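Local coordinates for pseudoalteromonas arctica PAMC 21717 (Pseudoalteromonas arctica, PDB 5YL7), which probably cleaves peptide bonds as a cold-active, calcium-binding serine protease of the subtilase family, at residues A200-Y210 against R230-I240. Residues are numbered along the deposited sequence; the frame is centred on the assembly and turned at random.
Sequences AGNDNDNSANY and RAYYSNYGSNI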
ATOM      1  N   ALA A 200       3.278   8.532   3.566  1.00  4.82           N
ATOM      2  CA  ALA A 200       3.576   9.744   4.434  1.00  5.48           C
ATOM      3  C   ALA A 200       2.526  10.731   4.382  1.00  5.48           C
ATOM      4  O   ALA A 200       2.542  11.675   5.289  1.00  6.87           O
ATOM      5  CB  ALA A 200       4.866  10.353   3.994  1.00  5.99           C
ATOM      6  N   GLY A 201       1.575  10.729   3.472  1.00  5.14           N
ATOM      7  CA  GLY A 201       0.496  11.712   3.356  1.00  5.48           C
ATOM      8  C   GLY A 201       0.704  12.734   2.247  1.00  5.33           C
ATOM      9  O   GLY A 201       1.770  12.885   1.701  1.00  5.70           O
ATOM     10  N   ASN A 202      -0.364  13.454   1.929  1.00  6.70           N
ATOM     11  CA  ASN A 202      -0.531  14.194   0.672  1.00  7.54           C
ATOM     12  C   ASN A 202      -0.854  15.653   0.940  1.00  8.27           C
ATOM     13  O   ASN A 202      -1.585  16.257   0.150  1.00  9.86           O
ATOM     14  CB  ASN A 202      -1.584  13.600  -0.206  1.00  8.41           C
ATOM     15  CG  ASN A 202      -1.380  12.131  -0.470  1.00  9.85           C
ATOM     16  OD1 ASN A 202      -0.232  11.584  -0.559  1.00  8.46           O
ATOM     17  ND2 ASN A 202      -2.497  11.403  -0.649  1.00 14.03           N
ATOM     18  N   ASP A 203      -0.262  16.216   1.946  1.00  7.56           N
ATOM     19  CA  ASP A 203      -0.557  17.623   2.367  1.00  9.68           C
ATOM     20  C   ASP A 203       0.491  18.569   1.927  1.00  8.00           C
ATOM     21  O   ASP A 203       0.472  19.773   2.348  1.00  8.84           O
ATOM     22  CB  ASP A 203      -0.722  17.588   3.923  1.00 12.04           C
ATOM     23  CG  ASP A 203      -1.519  16.269   4.427  1.00 15.19           C
ATOM     24  OD1 ASP A 203      -2.742  16.521   4.428  1.00 17.03           O
ATOM     25  OD2 ASP A 203      -1.044  15.046   4.771  1.00 16.05           O
ATOM     26  N   ASN A 204       1.542  18.218   1.197  1.00  6.68           N
ATOM     27  CA  ASN A 204       2.620  19.067   0.859  1.00  6.61           C
ATOM     28  C   ASN A 204       3.107  19.746   2.134  1.00  7.92           C
ATOM     29  O   ASN A 204       3.384  20.984   2.136  1.00  8.91           O
ATOM     30  CB  ASN A 204       2.270  20.122  -0.228  1.00  7.11           C
ATOM     31  CG  ASN A 204       3.419  20.903  -0.667  1.00  7.10           C
ATOM     32  OD1 ASN A 204       4.563  20.524  -0.689  1.00  8.59           O
ATOM     33  ND2 ASN A 204       3.130  22.210  -1.067  1.00  8.35           N
ATOM     34  N   ASP A 205       3.349  18.959   3.173  1.00  7.96           N
ATOM     35  CA  ASP A 205       3.660  19.528   4.467  1.00  8.92           C
ATOM     36  C   ASP A 205       4.653  18.602   5.159  1.00  8.66           C
ATOM     37  O   ASP A 205       5.017  17.520   4.717  1.00  7.96           O
ATOM     38  CB  ASP A 205       2.357  19.697   5.268  1.00  9.55           C
ATOM     39  CG  ASP A 205       2.450  20.593   6.570  1.00 11.94           C
ATOM     40  OD1 ASP A 205       3.388  21.311   6.690  1.00 13.17           O
ATOM     41  OD2 ASP A 205       1.473  20.400   7.276  1.00 16.79           O
ATOM     42  N   ASN A 206       5.087  19.030   6.335  1.00  9.47           N
ATOM     43  CA  ASN A 206       6.057  18.274   7.171  1.00  9.62           C
ATOM     44  C   ASN A 206       5.448  17.001   7.700  1.00  8.42           C
ATOM     45  O   ASN A 206       4.453  16.908   8.427  1.00  9.59           O
ATOM     46  CB  ASN A 206       6.459  19.174   8.355  1.00 10.91           C
ATOM     47  CG  ASN A 206       7.469  18.596   9.295  1.00 14.52           C
ATOM     48  OD1 ASN A 206       7.890  17.461   9.164  1.00 12.37           O
ATOM     49  ND2 ASN A 206       7.846  19.426  10.317  1.00 17.48           N
ATOM     50  N   SER A 207       6.048  15.876   7.319  1.00  7.62           N
ATOM     51  CA  SER A 207       5.626  14.545   7.649  1.00  8.62           C
ATOM     52  C   SER A 207       5.705  14.216   9.109  1.00  9.55           C
ATOM     53  O   SER A 207       5.060  13.297   9.527  1.00 10.14           O
ATOM     54  CB  SER A 207       6.452  13.557   6.818  1.00  9.44           C
ATOM     55  OG  SER A 207       7.819  13.667   7.112  1.00  9.92           O
ATOM     56  N   ALA A 208       6.377  15.063   9.896  1.00  9.83           N
ATOM     57  CA  ALA A 208       6.362  14.914  11.375  1.00  9.49           C
ATOM     58  C   ALA A 208       4.994  14.977  11.908  1.00  9.01           C
ATOM     59  O   ALA A 208       4.692  14.418  12.977  1.00  9.45           O
ATOM     60  CB  ALA A 208       7.177  16.020  12.016  1.00 11.62           C
ATOM     61  N   ASN A 209       4.038  15.621  11.236  1.00  9.16           N
ATOM     62  CA  ASN A 209       2.755  15.880  11.780  1.00 10.12           C
ATOM     63  C   ASN A 209       1.594  15.151  11.205  1.00  9.38           C
ATOM     64  O   ASN A 209       0.430  15.493  11.356  1.00  9.96           O
ATOM     65  CB  ASN A 209       2.529  17.393  11.673  1.00 14.25           C
ATOM     66  CG  ASN A 209       3.585  18.153  12.506  1.00 16.90           C
ATOM     67  OD1 ASN A 209       3.964  17.692  13.633  1.00 20.47           O
ATOM     68  ND2 ASN A 209       4.083  19.199  11.944  1.00 21.55           N
ATOM     69  N   TYR A 210       1.898  13.983  10.632  1.00  7.66           N
ATOM     70  CA  TYR A 210       0.960  13.131   9.956  1.00  7.82           C
ATOM     71  C   TYR A 210       1.180  11.658  10.382  1.00  7.66           C
ATOM     72  O   TYR A 210       2.316  11.187  10.314  1.00  7.57           O
ATOM     73  CB  TYR A 210       0.994  13.295   8.431  1.00  9.24           C
ATOM     74  CG  TYR A 210       0.606  14.690   8.023  1.00  9.82           C
ATOM     75  CD1 TYR A 210      -0.736  15.055   7.930  1.00 11.69           C
ATOM     76  CD2 TYR A 210       1.512  15.691   7.959  1.00 10.52           C
ATOM     77  CE1 TYR A 210      -1.052  16.382   7.655  1.00 12.51           C
ATOM     78  CE2 TYR A 210       1.191  17.045   7.709  1.00 11.54           C
ATOM     79  CZ  TYR A 210      -0.128  17.286   7.534  1.00 11.78           C
ATOM     80  OH  TYR A 210      -0.523  18.618   7.214  1.00 14.78           O
ATOM     81  N   ARG A 230       9.960  15.097  -6.298  1.00  6.31           N
ATOM     82  CA  ARG A 230       8.857  14.996  -5.362  1.00  5.51           C
ATOM     83  C   ARG A 230       7.544  15.247  -6.006  1.00  5.81           C
ATOM     84  O   ARG A 230       7.332  16.262  -6.716  1.00  8.03           O
ATOM     85  CB  ARG A 230       9.041  16.003  -4.172  1.00  6.41           C
ATOM     86  CG  ARG A 230       8.064  15.725  -3.046  1.00  6.86           C
ATOM     87  CD  ARG A 230       8.390  16.528  -1.810  1.00  7.09           C
ATOM     88  NE  ARG A 230       8.354  17.973  -2.010  1.00  7.14           N
ATOM     89  CZ  ARG A 230       7.302  18.747  -1.984  1.00  8.46           C
ATOM     90  NH1 ARG A 230       6.101  18.342  -1.727  1.00  8.06           N
ATOM     91  NH2 ARG A 230       7.516  20.097  -2.164  1.00 12.85           N
ATOM     92  N   ALA A 231       6.547  14.399  -5.840  1.00  5.37           N
ATOM     93  CA  ALA A 231       5.203  14.703  -6.314  1.00  5.64           C
ATOM     94  C   ALA A 231       4.681  15.884  -5.574  1.00  6.43           C
ATOM     95  O   ALA A 231       4.907  16.034  -4.379  1.00  6.94           O
ATOM     96  CB  ALA A 231       4.301  13.457  -6.095  1.00  5.65           C
ATOM     97  N   TYR A 232       3.959  16.775  -6.277  1.00  7.10           N
ATOM     98  CA  TYR A 232       3.616  18.077  -5.696  1.00  6.45           C
ATOM     99  C   TYR A 232       2.923  17.981  -4.377  1.00  6.69           C
ATOM    100  O   TYR A 232       3.081  18.891  -3.520  1.00  8.01           O
ATOM    101  CB  TYR A 232       2.766  18.891  -6.678  1.00  6.68           C
ATOM    102  CG  TYR A 232       1.489  18.244  -7.130  1.00  6.45           C
ATOM    103  CD1 TYR A 232       0.300  18.396  -6.451  1.00  7.32           C
ATOM    104  CD2 TYR A 232       1.442  17.437  -8.295  1.00  7.31           C
ATOM    105  CE1 TYR A 232      -0.874  17.851  -6.894  1.00  7.22           C
ATOM    106  CE2 TYR A 232       0.307  16.902  -8.763  1.00  6.85           C
ATOM    107  CZ  TYR A 232      -0.876  17.090  -8.081  1.00  7.53           C
ATOM    108  OH  TYR A 232      -2.114  16.587  -8.521  1.00  9.98           O
ATOM    109  N   TYR A 233       2.108  16.979  -4.117  1.00  5.71           N
ATOM    110  CA  TYR A 233       1.330  16.834  -2.909  1.00  6.26           C
ATOM    111  C   TYR A 233       2.110  16.117  -1.778  1.00  5.69           C
ATOM    112  O   TYR A 233       1.558  16.049  -0.686  1.00  6.56           O
ATOM    113  CB  TYR A 233       0.037  16.037  -3.205  1.00  6.44           C
ATOM    114  CG  TYR A 233       0.349  14.693  -3.830  1.00  5.88           C
ATOM    115  CD1 TYR A 233       0.852  13.653  -3.063  1.00  5.93           C
ATOM    116  CD2 TYR A 233       0.267  14.456  -5.209  1.00  5.81           C
ATOM    117  CE1 TYR A 233       1.273  12.470  -3.642  1.00  4.97           C
ATOM    118  CE2 TYR A 233       0.664  13.300  -5.777  1.00  5.49           C
ATOM    119  CZ  TYR A 233       1.230  12.314  -5.031  1.00  5.08           C
ATOM    120  OH  TYR A 233       1.665  11.117  -5.566  1.00  5.06           O
ATOM    121  N   SER A 234       3.255  15.526  -2.080  1.00  5.51           N
ATOM    122  CA  SER A 234       3.803  14.614  -1.074  1.00  5.95           C
ATOM    123  C   SER A 234       4.268  15.357   0.140  1.00  5.32           C
ATOM    124  O   SER A 234       4.977  16.370   0.071  1.00  6.13           O
ATOM    125  CB  SER A 234       4.988  13.940  -1.691  1.00  5.60           C
ATOM    126  OG  SER A 234       5.459  12.897  -0.750  1.00  5.84           O
ATOM    127  N   ASN A 235       3.981  14.810   1.307  1.00  5.28           N
ATOM    128  CA  ASN A 235       4.664  15.227   2.526  1.00  5.49           C
ATOM    129  C   ASN A 235       6.117  14.895   2.453  1.00  6.12           C
ATOM    130  O   ASN A 235       6.570  14.066   1.625  1.00  6.76           O
ATOM    131  CB  ASN A 235       3.976  14.644   3.744  1.00  6.34           C
ATOM    132  CG  ASN A 235       2.614  15.198   4.031  1.00  7.21           C
ATOM    133  OD1 ASN A 235       2.233  16.268   3.545  1.00  7.94           O
ATOM    134  ND2 ASN A 235       1.821  14.468   4.824  1.00  6.43           N
ATOM    135  N   TYR A 236       6.875  15.513   3.334  1.00  6.06           N
ATOM    136  CA  TYR A 236       8.335  15.439   3.296  1.00  6.14           C
ATOM    137  C   TYR A 236       8.880  15.808   4.690  1.00  5.94           C
ATOM    138  O   TYR A 236       8.125  16.440   5.423  1.00  8.02           O
ATOM    139  CB  TYR A 236       8.931  16.395   2.209  1.00  7.83           C
ATOM    140  CG  TYR A 236       8.542  17.800   2.407  1.00 10.74           C
ATOM    141  CD1 TYR A 236       9.104  18.619   3.442  1.00 15.74           C
ATOM    142  CD2 TYR A 236       7.393  18.316   1.782  1.00  9.33           C
ATOM    143  CE1 TYR A 236       8.604  19.912   3.755  1.00 19.07           C
ATOM    144  CE2 TYR A 236       6.940  19.609   1.999  1.00 13.50           C
ATOM    145  CZ  TYR A 236       7.479  20.353   3.028  1.00 17.75           C
ATOM    146  OH  TYR A 236       6.898  21.619   3.274  1.00 22.74           O
ATOM    147  N   GLY A 237      10.061  15.406   5.011  1.00  6.32           N
ATOM    148  CA  GLY A 237      10.638  15.709   6.350  1.00  6.81           C
ATOM    149  C   GLY A 237      11.580  14.669   6.785  1.00  7.31           C
ATOM    150  O   GLY A 237      11.856  13.671   6.059  1.00  7.13           O
ATOM    151  N   SER A 238      12.094  14.848   8.006  1.00  8.37           N
ATOM    152  CA  SER A 238      13.109  13.975   8.501  1.00  8.94           C
ATOM    153  C   SER A 238      12.688  12.523   8.722  1.00  7.62           C
ATOM    154  O   SER A 238      13.532  11.643   8.563  1.00  8.32           O
ATOM    155  CB  SER A 238      13.640  14.521   9.872  1.00 13.38           C
ATOM    156  OG  SER A 238      14.026  15.870   9.760  1.00 25.58           O
ATOM    157  N   ASN A 239      11.417  12.282   8.981  1.00  6.46           N
ATOM    158  CA  ASN A 239      10.984  10.947   9.214  1.00  6.65           C
ATOM    159  C   ASN A 239      10.641  10.192   7.929  1.00  6.33           C
ATOM    160  O   ASN A 239      10.311   9.006   7.985  1.00  7.67           O
ATOM    161  CB  ASN A 239       9.834  10.858  10.204  1.00  6.98           C
ATOM    162  CG  ASN A 239       8.541  11.361   9.705  1.00  7.03           C
ATOM    163  OD1 ASN A 239       8.321  11.420   8.459  1.00  8.67           O
ATOM    164  ND2 ASN A 239       7.582  11.672  10.541  1.00  8.75           N
ATOM    165  N   ILE A 240      10.834  10.770   6.761  1.00  5.51           N
ATOM    166  CA  ILE A 240      10.685   9.978   5.494  1.00  5.58           C
ATOM    167  C   ILE A 240      11.901   9.096   5.444  1.00  5.85           C
ATOM    168  O   ILE A 240      13.073   9.548   5.602  1.00  6.58           O
ATOM    169  CB  ILE A 240      10.679  10.892   4.277  1.00  6.04           C
ATOM    170  CG1 ILE A 240       9.452  11.882   4.317  1.00  6.64           C
ATOM    171  CG2 ILE A 240      10.601  10.037   3.013  1.00  5.76           C
ATOM    172  CD1 ILE A 240       8.128  11.334   4.306  1.00  6.75           C
TER
HETATM  173  O   HOH W   1       5.019  22.885   2.308  1.00 22.83           O
HETATM  174  O   HOH W   2       6.378  22.444  -0.183  1.00 25.05           O
HETATM  175  O   HOH W   3      10.550  16.923   9.568  1.00 16.93           O
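Backbone bonds from Asn-235 N to Gly-201 O, from Asn-204 N to Tyr-233 O, and a single bridge at Asn-206 and Tyr-236 join the two segments, which are mostly loop. Through that bridge Tyr-236 N reaches Asp-205 O and Ser-207 N reaches Tyr-236 O. Asn-235 suits the buried middle because its amide both gives and accepts. Its ND2 donates to Ala-200 O (2.9 Å) and, amide and carboxylate being nearly coplanar, to the anti lone pair of Asp-203 OD2 (2.9 Å). Its OD1 takes Asp-203 N (3.0 Å) and Asp-205 N (2.9 Å) from opposite faces of the amide plane; two acceptors at ND2 and two donors at OD1 fix which end is nitrogen. The same ND2 lies over a face of the Tyr-210 ring, off toward its rim. Gly-201 suits backbone angles that would press a CB against Ala-200 O, and its bareness lets ND2 come close. In the parallel-sheet subtilase fold these loops follow neighbouring strands 195-199 and 219-224; Asn-202, near a probable Ser-His-Asp triad, is by family comparison probably the oxyanion-hole asparagine, its OD1 bonded to Thr-280. About 6 Å from a calcium ion, the Asn-239 side chain accepts Ser-207 OG at OD1 (2.7 Å), while ND2 returns to Ser-207 O (3.2 Å) from above the carbonyl plane. At the far end Arg-230, bent at chi3 (60°), brings NH1 to Asn-204 OD1 (2.9 Å), guanidinium and amide planes 11° apart; NH1 also holds Ser-234 O.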